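Local coordinates for protein DNA polymerase (Pyrobaculum calidifontis, PDB 5MDN) that probably catalyses template-directed DNA synthesis, extending a growing DNA strand with nucleotides from deoxyribonucleoside 5'-triphosphates and releasing diphosphate, as a family B polymerase, at residues Pro410-Asp415 with Glu639-Ser644; Glu594-Thr599 with Lys603-Leu608; Lys631-Asn636 with Ile752-Arg757. All coordinates share one frame; numbering follows the deposited sequence.

Contact 1 of 3, residues Pro410-Asp415 with Glu639-Ser644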
loop_
_atom_site.group_PDB
_atom_site.type_symbol
_atom_site.label_atom_id
_atom_site.label_comp_id
_atom_site.label_asym_id
_atom_site.label_seq_id
_atom_site.Cartn_x
_atom_site.Cartn_y
_atom_site.Cartn_z
ATOM N N PRO A 410 -6.793 30.401 -0.876
ATOM C CA PRO A 410 -6.866 29.883 0.498
ATOM C C PRO A 410 -8.013 30.531 1.261
ATOM O O PRO A 410 -8.148 31.757 1.291
ATOM C CB PRO A 410 -5.503 30.256 1.092
ATOM C CG PRO A 410 -4.598 30.389 -0.087
ATOM C CD PRO A 410 -5.453 30.914 -1.208
ATOM N N GLY A 411 -8.837 29.700 1.885
ATOM C CA GLY A 411 -9.979 30.198 2.619
ATOM C C GLY A 411 -11.009 29.106 2.841
ATOM O O GLY A 411 -10.774 27.931 2.559
ATOM N N LEU A 412 -12.159 29.533 3.360
ATOM C CA LEU A 412 -13.239 28.639 3.750
ATOM C C LEU A 412 -14.316 28.607 2.673
ATOM O O LEU A 412 -14.714 29.650 2.146
ATOM C CB LEU A 412 -13.843 29.086 5.084
ATOM C CG LEU A 412 -14.732 28.108 5.854
ATOM C CD1 LEU A 412 -13.900 26.999 6.468
ATOM C CD2 LEU A 412 -15.522 28.848 6.925
ATOM N N TYR A 413 -14.785 27.401 2.350
ATOM C CA TYR A 413 -15.817 27.201 1.342
ATOM C C TYR A 413 -16.834 26.196 1.861
ATOM O O TYR A 413 -16.461 25.166 2.429
ATOM C CB TYR A 413 -15.227 26.700 0.015
ATOM C CG TYR A 413 -14.154 27.592 -0.568
ATOM C CD1 TYR A 413 -12.823 27.434 -0.206
ATOM C CD2 TYR A 413 -14.472 28.588 -1.483
ATOM C CE1 TYR A 413 -11.837 28.243 -0.737
ATOM C CE2 TYR A 413 -13.493 29.402 -2.018
ATOM C CZ TYR A 413 -12.178 29.225 -1.641
ATOM O OH TYR A 413 -11.201 30.033 -2.175
ATOM N N SER A 414 -18.115 26.494 1.660
ATOM C CA SER A 414 -19.207 25.658 2.143
ATOM C C SER A 414 -19.905 24.966 0.978
ATOM O O SER A 414 -20.046 25.545 -0.104
ATOM C CB SER A 414 -20.220 26.486 2.938
ATOM O OG SER A 414 -19.617 27.067 4.081
ATOM N N ASP A 415 -20.341 23.724 1.213
ATOM C CA ASP A 415 -21.041 22.910 0.222
ATOM C C ASP A 415 -20.211 22.732 -1.045
ATOM O O ASP A 415 -20.415 23.446 -2.031
ATOM C CB ASP A 415 -22.402 23.525 -0.121
ATOM C CG ASP A 415 -23.370 23.490 1.045
ATOM O OD1 ASP A 415 -23.318 22.522 1.834
ATOM O OD2 ASP A 415 -24.186 24.427 1.169
ATOM N N GLU A 639 -11.317 21.169 13.264
ATOM C CA GLU A 639 -12.718 20.810 13.453
ATOM C C GLU A 639 -13.564 22.006 13.874
ATOM O O GLU A 639 -14.749 22.073 13.532
ATOM C CB GLU A 639 -12.833 19.683 14.479
ATOM C CG GLU A 639 -14.206 19.036 14.541
ATOM C CD GLU A 639 -14.168 17.648 15.148
ATOM O OE1 GLU A 639 -13.059 17.161 15.455
ATOM O OE2 GLU A 639 -15.249 17.045 15.319
ATOM N N LEU A 640 -12.983 22.958 14.610
ATOM C CA LEU A 640 -13.728 24.163 14.965
ATOM C C LEU A 640 -13.958 25.046 13.746
ATOM O O LEU A 640 -15.048 25.604 13.573
ATOM C CB LEU A 640 -12.993 24.944 16.055
ATOM C CG LEU A 640 -13.057 24.410 17.488
ATOM C CD1 LEU A 640 -12.022 25.109 18.352
ATOM C CD2 LEU A 640 -14.450 24.586 18.067
ATOM N N ILE A 641 -12.941 25.188 12.894
ATOM C CA ILE A 641 -13.075 26.021 11.702
ATOM C C ILE A 641 -14.061 25.400 10.719
ATOM O O ILE A 641 -14.886 26.100 10.121
ATOM C CB ILE A 641 -11.695 26.253 11.059
ATOM C CG1 ILE A 641 -10.815 27.090 11.990
ATOM C CG2 ILE A 641 -11.834 26.936 9.709
ATOM C CD1 ILE A 641 -9.342 27.000 11.689
ATOM N N LEU A 642 -14.003 24.077 10.547
ATOM C CA LEU A 642 -14.867 23.414 9.578
ATOM C C LEU A 642 -16.325 23.395 10.015
ATOM O O LEU A 642 -17.214 23.306 9.161
ATOM C CB LEU A 642 -14.388 21.981 9.328
ATOM C CG LEU A 642 -13.104 21.817 8.514
ATOM C CD1 LEU A 642 -12.657 20.364 8.514
ATOM C CD2 LEU A 642 -13.306 22.326 7.098
ATOM N N LYS A 643 -16.595 23.476 11.315
ATOM C CA LYS A 643 -17.959 23.464 11.823
ATOM C C LYS A 643 -18.517 24.859 12.068
ATOM O O LYS A 643 -19.691 24.986 12.428
ATOM C CB LYS A 643 -18.038 22.640 13.113
ATOM C CG LYS A 643 -17.796 21.155 12.908
ATOM C CD LYS A 643 -18.034 20.359 14.181
ATOM C CE LYS A 643 -17.723 18.888 13.957
ATOM N NZ LYS A 643 -17.685 18.121 15.231
ATOM N N SER A 644 -17.713 25.903 11.877
ATOM C CA SER A 644 -18.180 27.274 12.016
ATOM C C SER A 644 -18.697 27.792 10.679
ATOM O O SER A 644 -18.042 27.629 9.645
ATOM C CB SER A 644 -17.057 28.177 12.528
ATOM O OG SER A 644 -16.037 28.332 11.554
#
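Leu412 reaches from the edge strand 411-413 to the C-terminal turn of helix 628-643, where its two methyl groups meet different parts of the helix end. CD1 lies 3.8 Å from Ile641 CG2, and the two side chains cross at a slant. The same methyl also rests against the peptide oxygen of that residue, with Leu412 CD1 to Ile641 O at 3.9 Å. The other branch extends to Ser644 at the helix end, with Leu412 CD2 3.9 Å from Ser644 O. With CG anti to the backbone N (chi1 -164°), the forked end is carried out from the strand toward the helix.

Behind this first shell, the helix end is tied to itself. Ser644 OG donates to Ile641 O at 2.9 Å, approaching with a C=O...donor angle of 118° and tilted 32° from the carbonyl plane, so the oxygen beside the leucine methyl has a polar partner. Lys643 NZ reaches one turn back to Glu639 OE2, a salt bridge of 2.7 Å that uses the anti lone pair of that carboxylate oxygen.

The neighbouring strand 595-598 fills in the polar part of the junction. The Arg595 side chain lies against Leu412 and bonds to Ser414 OG and probably to Leu642 O, though that second approach is too short to be trusted in detail. Such a cation near the carbonyl end of a helix might interact favourably with its dipole. Ile641 also touches Leu597 of strand 595-598 and Val654 of helix 647-666, linking the sheet with that helix.

The direct junction between the two segments is therefore apolar and non-directional: methyl groups make the contact, while directional bonding comes from Ser644 at the helix end and from Arg595 alongside it.

Contact 2 of 3, residues Glu594-Thr599 with Lys603-Leu608; sequences ERVLFT and KRYAGL
Strands 595-598 and 605-608 form an antiparallel beta hairpin in the small four-stranded sheet, and Leu608 and Glu594 close its open end. Leu608 is the residue most buried by the pairing. Its carbonyl O accepts from Glu594 N at 2.6 Å, almost straight out from the C=O, while its own amide N donates to Arg595 O at 2.9 Å. The side chain runs beside that of Glu594, pointing the same way, and brings CD2 to 4.0 Å from Glu594 OE1. In the middle, Leu597 and Ala606 are a hydrogen-bonded pair with both bonds made; Leu597 N to Ala606 O measures 2.9 Å. Leu597, Ala606 and Leu608 share one sheet face, where helix 628-643 packs on all three, Lys643 on Leu608 among them.

Tyr605 occupies the other face with Val596 and Phe598. It is the non-hydrogen-bonded partner of Phe598, and its CB sits over the centre of the phenyl face in a CH-pi contact, 4.0 Å from the centroid and 10° off the ring normal. The rings themselves meet obliquely, with planes at 34°. Because Tyr605 CG lies between the backbone N and the carbonyl carbon (chi1 70°), the phenol stands out from this face of the sheet, with Tyr605 CD2 4.0 Å from Val596 CG1. Phe565 completes the setting with an edge-to-face contact to the tyrosine.

Lys603, Arg604 and Tyr605 match the Lys-x-Tyr motif of family B polymerases, which in relatives lies near the DNA duplex; a similar role here is plausible. Arg604, next to the turn, bends beyond CG, and its aliphatic part crosses Thr599 obliquely. Its guanidinium continues to strand 614-617, making a weak bond from NH1 to Val617 O. At the turn, Arg604 CG lies 3.2 Å from Thr599 OG1.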
loop_
_atom_site.group_PDB
_atom_site.type_symbol
_atom_site.label_atom_id
_atom_site.label_comp_id
_atom_site.label_asym_id
_atom_site.label_seq_id
_atom_site.Cartn_x
_atom_site.Cartn_y
_atom_site.Cartn_z
ATOM N N GLU A 594 -19.463 19.214 3.417
ATOM C CA GLU A 594 -20.264 20.300 3.969
ATOM C C GLU A 594 -19.471 21.601 3.997
ATOM O O GLU A 594 -20.021 22.678 3.737
ATOM C CB GLU A 594 -20.751 19.928 5.369
ATOM C CG GLU A 594 -21.720 20.922 5.983
ATOM C CD GLU A 594 -22.271 20.443 7.312
ATOM O OE1 GLU A 594 -22.033 19.269 7.665
ATOM O OE2 GLU A 594 -22.942 21.238 8.003
ATOM N N ARG A 595 -18.180 21.520 4.313
ATOM C CA ARG A 595 -17.302 22.681 4.327
ATOM C C ARG A 595 -15.877 22.225 4.048
ATOM O O ARG A 595 -15.498 21.095 4.362
ATOM C CB ARG A 595 -17.404 23.437 5.659
ATOM C CG ARG A 595 -17.311 24.949 5.520
ATOM C CD ARG A 595 -17.989 25.700 6.663
ATOM N NE ARG A 595 -19.430 25.465 6.706
ATOM C CZ ARG A 595 -20.053 24.733 7.625
ATOM N NH1 ARG A 595 -19.369 24.156 8.602
ATOM N NH2 ARG A 595 -21.370 24.588 7.568
ATOM N N VAL A 596 -15.088 23.121 3.457
ATOM C CA VAL A 596 -13.717 22.831 3.042
ATOM C C VAL A 596 -12.839 24.018 3.411
ATOM O O VAL A 596 -13.257 25.175 3.295
ATOM C CB VAL A 596 -13.618 22.542 1.525
ATOM C CG1 VAL A 596 -12.168 22.368 1.093
ATOM C CG2 VAL A 596 -14.412 21.309 1.161
ATOM N N LEU A 597 -11.621 23.728 3.862
ATOM C CA LEU A 597 -10.654 24.747 4.252
ATOM C C LEU A 597 -9.359 24.532 3.478
ATOM O O LEU A 597 -8.639 23.558 3.723
ATOM C CB LEU A 597 -10.404 24.701 5.756
ATOM C CG LEU A 597 -9.200 25.486 6.271
ATOM C CD1 LEU A 597 -9.374 26.980 6.043
ATOM C CD2 LEU A 597 -9.003 25.179 7.739
ATOM N N PHE A 598 -9.060 25.444 2.554
ATOM C CA PHE A 598 -7.768 25.475 1.882
ATOM C C PHE A 598 -6.830 26.387 2.664
ATOM O O PHE A 598 -7.109 27.580 2.828
ATOM C CB PHE A 598 -7.908 25.964 0.440
ATOM C CG PHE A 598 -8.320 24.894 -0.533
ATOM C CD1 PHE A 598 -9.659 24.645 -0.790
ATOM C CD2 PHE A 598 -7.365 24.146 -1.202
ATOM C CE1 PHE A 598 -10.035 23.664 -1.693
ATOM C CE2 PHE A 598 -7.733 23.166 -2.103
ATOM C CZ PHE A 598 -9.070 22.923 -2.349
ATOM N N THR A 599 -5.723 25.827 3.148
ATOM C CA THR A 599 -4.748 26.609 3.899
ATOM C C THR A 599 -3.724 27.279 2.992
ATOM O O THR A 599 -3.277 28.396 3.281
ATOM C CB THR A 599 -4.031 25.723 4.922
ATOM O OG1 THR A 599 -3.321 24.679 4.243
ATOM C CG2 THR A 599 -5.034 25.105 5.886
ATOM N N LYS A 603 -3.020 21.539 -3.190
ATOM C CA LYS A 603 -3.997 20.564 -2.704
ATOM C C LYS A 603 -3.692 20.203 -1.248
ATOM O O LYS A 603 -3.404 19.064 -0.886
ATOM C CB LYS A 603 -4.028 19.331 -3.600
ATOM C CG LYS A 603 -5.195 18.391 -3.289
ATOM C CD LYS A 603 -5.251 17.178 -4.199
ATOM C CE LYS A 603 -6.353 16.220 -3.755
ATOM N NZ LYS A 603 -7.727 16.773 -3.944
ATOM N N ARG A 604 -3.754 21.229 -0.407
ATOM C CA ARG A 604 -3.603 21.098 1.039
ATOM C C ARG A 604 -4.899 21.611 1.656
ATOM O O ARG A 604 -5.130 22.824 1.704
ATOM C CB ARG A 604 -2.391 21.876 1.541
ATOM C CG ARG A 604 -2.247 21.863 3.047
ATOM C CD ARG A 604 -2.074 20.441 3.527
ATOM N NE ARG A 604 -1.817 20.329 4.960
ATOM C CZ ARG A 604 -2.759 20.095 5.868
ATOM N NH1 ARG A 604 -4.025 19.945 5.498
ATOM N NH2 ARG A 604 -2.437 20.007 7.151
ATOM N N TYR A 605 -5.745 20.696 2.125
ATOM C CA TYR A 605 -7.056 21.094 2.607
ATOM C C TYR A 605 -7.570 20.083 3.618
ATOM O O TYR A 605 -7.103 18.943 3.691
ATOM C CB TYR A 605 -8.062 21.241 1.452
ATOM C CG TYR A 605 -8.459 19.931 0.805
ATOM C CD1 TYR A 605 -7.694 19.378 -0.212
ATOM C CD2 TYR A 605 -9.606 19.256 1.206
ATOM C CE1 TYR A 605 -8.055 18.184 -0.807
ATOM C CE2 TYR A 605 -9.974 18.060 0.618
ATOM C CZ TYR A 605 -9.195 17.529 -0.388
ATOM O OH TYR A 605 -9.560 16.338 -0.976
ATOM N N ALA A 606 -8.546 20.531 4.401
ATOM C CA ALA A 606 -9.358 19.670 5.243
ATOM C C ALA A 606 -10.811 19.792 4.810
ATOM O O ALA A 606 -11.242 20.845 4.328
ATOM C CB ALA A 606 -9.212 20.036 6.721
ATOM N N GLY A 607 -11.566 18.714 4.984
ATOM C CA GLY A 607 -12.943 18.699 4.531
ATOM C C GLY A 607 -13.880 17.972 5.469
ATOM O O GLY A 607 -13.521 16.941 6.045
ATOM N N LEU A 608 -15.090 18.504 5.629
ATOM C CA LEU A 608 -16.086 17.964 6.548
ATOM C C LEU A 608 -17.156 17.254 5.729
ATOM O O LEU A 608 -17.893 17.893 4.973
ATOM C CB LEU A 608 -16.689 19.075 7.406
ATOM C CG LEU A 608 -17.849 18.706 8.333
ATOM C CD1 LEU A 608 -17.427 17.651 9.341
ATOM C CD2 LEU A 608 -18.377 19.945 9.039
#

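Contact 3 of 3, residues Lys631-Asn636 with Ile752-Arg757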
loop_
_atom_site.group_PDB
_atom_site.type_symbol
_atom_site.label_atom_id
_atom_site.label_comp_id
_atom_site.label_asym_id
_atom_site.label_seq_id
_atom_site.Cartn_x
_atom_site.Cartn_y
_atom_site.Cartn_z
ATOM N N LYS A 631 -0.570 17.932 18.428
ATOM C CA LYS A 631 -1.391 17.215 17.458
ATOM C C LYS A 631 -2.872 17.338 17.798
ATOM O O LYS A 631 -3.707 17.527 16.905
ATOM C CB LYS A 631 -0.979 15.743 17.408
ATOM C CG LYS A 631 0.434 15.491 16.910
ATOM C CD LYS A 631 0.430 14.802 15.554
ATOM C CE LYS A 631 1.781 14.175 15.248
ATOM N NZ LYS A 631 2.127 13.115 16.237
ATOM N N GLU A 632 -3.214 17.215 19.083
ATOM C CA GLU A 632 -4.603 17.372 19.504
ATOM C C GLU A 632 -5.131 18.764 19.177
ATOM O O GLU A 632 -6.273 18.910 18.724
ATOM C CB GLU A 632 -4.721 17.095 21.005
ATOM C CG GLU A 632 -6.146 17.050 21.540
ATOM C CD GLU A 632 -6.971 15.942 20.915
ATOM O OE1 GLU A 632 -6.394 14.879 20.598
ATOM O OE2 GLU A 632 -8.195 16.131 20.745
ATOM N N VAL A 633 -4.318 19.800 19.402
ATOM C CA VAL A 633 -4.761 21.164 19.114
ATOM C C VAL A 633 -4.648 21.518 17.636
ATOM O O VAL A 633 -5.240 22.516 17.207
ATOM C CB VAL A 633 -4.022 22.201 19.978
ATOM C CG1 VAL A 633 -4.302 21.948 21.455
ATOM C CG2 VAL A 633 -2.537 22.196 19.691
ATOM N N GLN A 634 -3.902 20.748 16.836
ATOM C CA GLN A 634 -3.972 20.945 15.390
ATOM C C GLN A 634 -5.298 20.442 14.848
ATOM O O GLN A 634 -5.944 21.113 14.034
ATOM C CB GLN A 634 -2.839 20.233 14.665
ATOM C CG GLN A 634 -2.543 20.858 13.316
ATOM C CD GLN A 634 -1.419 20.165 12.575
ATOM O OE1 GLN A 634 -1.109 18.997 12.828
ATOM N NE2 GLN A 634 -0.799 20.884 11.650
ATOM N N LEU A 635 -5.723 19.259 15.288
ATOM C CA LEU A 635 -7.133 18.897 15.231
ATOM C C LEU A 635 -7.903 19.845 16.148
ATOM O O LEU A 635 -7.321 20.793 16.683
ATOM C CB LEU A 635 -7.339 17.431 15.634
ATOM C CG LEU A 635 -7.148 16.353 14.556
ATOM C CD1 LEU A 635 -5.717 16.339 14.022
ATOM C CD2 LEU A 635 -7.512 14.981 15.099
ATOM N N ASN A 636 -9.205 19.629 16.325
ATOM C CA ASN A 636 -10.034 20.556 17.096
ATOM C C ASN A 636 -10.077 21.920 16.412
ATOM O O ASN A 636 -11.149 22.375 16.003
ATOM C CB ASN A 636 -9.531 20.697 18.540
ATOM C CG ASN A 636 -10.190 19.718 19.490
ATOM O OD1 ASN A 636 -11.242 20.000 20.063
ATOM N ND2 ASN A 636 -9.564 18.561 19.671
ATOM N N ILE A 752 0.737 27.334 20.136
ATOM C CA ILE A 752 0.341 28.462 19.292
ATOM C C ILE A 752 0.731 28.166 17.840
ATOM O O ILE A 752 -0.130 28.276 16.957
ATOM C CB ILE A 752 0.926 29.792 19.803
ATOM C CG1 ILE A 752 -0.054 30.493 20.748
ATOM C CG2 ILE A 752 1.259 30.730 18.649
ATOM C CD1 ILE A 752 -0.481 29.668 21.943
ATOM N N PRO A 753 1.987 27.793 17.526
ATOM C CA PRO A 753 2.320 27.499 16.116
ATOM C C PRO A 753 1.502 26.378 15.494
ATOM O O PRO A 753 1.263 26.413 14.279
ATOM C CB PRO A 753 3.811 27.141 16.177
ATOM C CG PRO A 753 4.308 27.878 17.343
ATOM C CD PRO A 753 3.208 27.831 18.353
ATOM N N ALA A 754 1.073 25.378 16.268
ATOM C CA ALA A 754 0.221 24.340 15.696
ATOM C C ALA A 754 -1.119 24.922 15.267
ATOM O O ALA A 754 -1.625 24.607 14.183
ATOM C CB ALA A 754 0.019 23.199 16.691
ATOM N N ALA A 755 -1.708 25.776 16.107
ATOM C CA ALA A 755 -2.904 26.502 15.702
ATOM C C ALA A 755 -2.594 27.505 14.600
ATOM O O ALA A 755 -3.443 27.760 13.739
ATOM C CB ALA A 755 -3.526 27.207 16.907
ATOM N N LEU A 756 -1.391 28.087 14.614
ATOM C CA LEU A 756 -0.994 29.020 13.567
ATOM C C LEU A 756 -0.653 28.338 12.250
ATOM O O LEU A 756 -0.494 29.035 11.244
ATOM C CB LEU A 756 0.203 29.860 14.017
ATOM C CG LEU A 756 -0.022 30.871 15.139
ATOM C CD1 LEU A 756 1.142 31.841 15.182
ATOM C CD2 LEU A 756 -1.340 31.609 14.955
ATOM N N ARG A 757 -0.518 27.011 12.218
ATOM C CA ARG A 757 -0.410 26.376 10.912
ATOM C C ARG A 757 -1.738 26.399 10.169
ATOM O O ARG A 757 -1.765 26.158 8.957
ATOM C CB ARG A 757 0.111 24.943 11.029
ATOM C CG ARG A 757 0.692 24.439 9.715
ATOM C CD ARG A 757 1.139 22.990 9.747
ATOM N NE ARG A 757 1.582 22.580 8.416
ATOM C CZ ARG A 757 2.076 21.385 8.114
ATOM N NH1 ARG A 757 2.197 20.453 9.050
ATOM N NH2 ARG A 757 2.453 21.124 6.869
#
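A helix-helix junction, probably within the thumb region of this family B polymerase, brings helix 628-643 against the C-terminal end of helix 743-756. Ala754 is the small residue at the interface: its CB lies 4.1 Å from Val633 CG2, and its CA is 5.4 Å from Gln634 CA. Gln634 extends along the adjoining surface. With CG anti to the backbone N (chi1 -156°) and the chain straight beyond it, the side chain passes Ala754 O, from which CG is 4.0 Å away, and carries its amide to Arg757. There NE2 approaches Arg757 CD at 3.4 Å, a contact with the aliphatic stem of the arginine; the amide and guanidinium planes are 32° apart. The amide oxygen turns to another partner, accepting a weak hydrogen bond from Lys289 NZ.

The second helix is kinked at Pro753, whose N has no bond to the preceding turn, just ahead of Ala754. Trp626 touches both Gln634 and Ala754 beside the junction. Helix 647-666 packs against both partners, placing Tyr657 on Val633 and Val658 on Ala755, so that three helices meet around this contact.

Contacts 1 and 2 are close neighbours, with centres about 7 Å apart, and share one sheet: strands 411-413 and 595-598 lie side by side, with Tyr413 O 2.7 Å from Val596 N in a probable hydrogen bond. Contact 2 is nested in the chain loop closed by contact 1. Contact 3 uses an earlier part of the helix whose end takes part in contact 1; their centres are about 15 Å apart. It is equally far, about 15 Å between centres, from contact 2; the nearest atoms of the two are about 5 Å apart and do not touch. Together they join the small sheet to a group of helices, away from the magnesium at Asp7 and Asp363 and from Asp169 and Asp236.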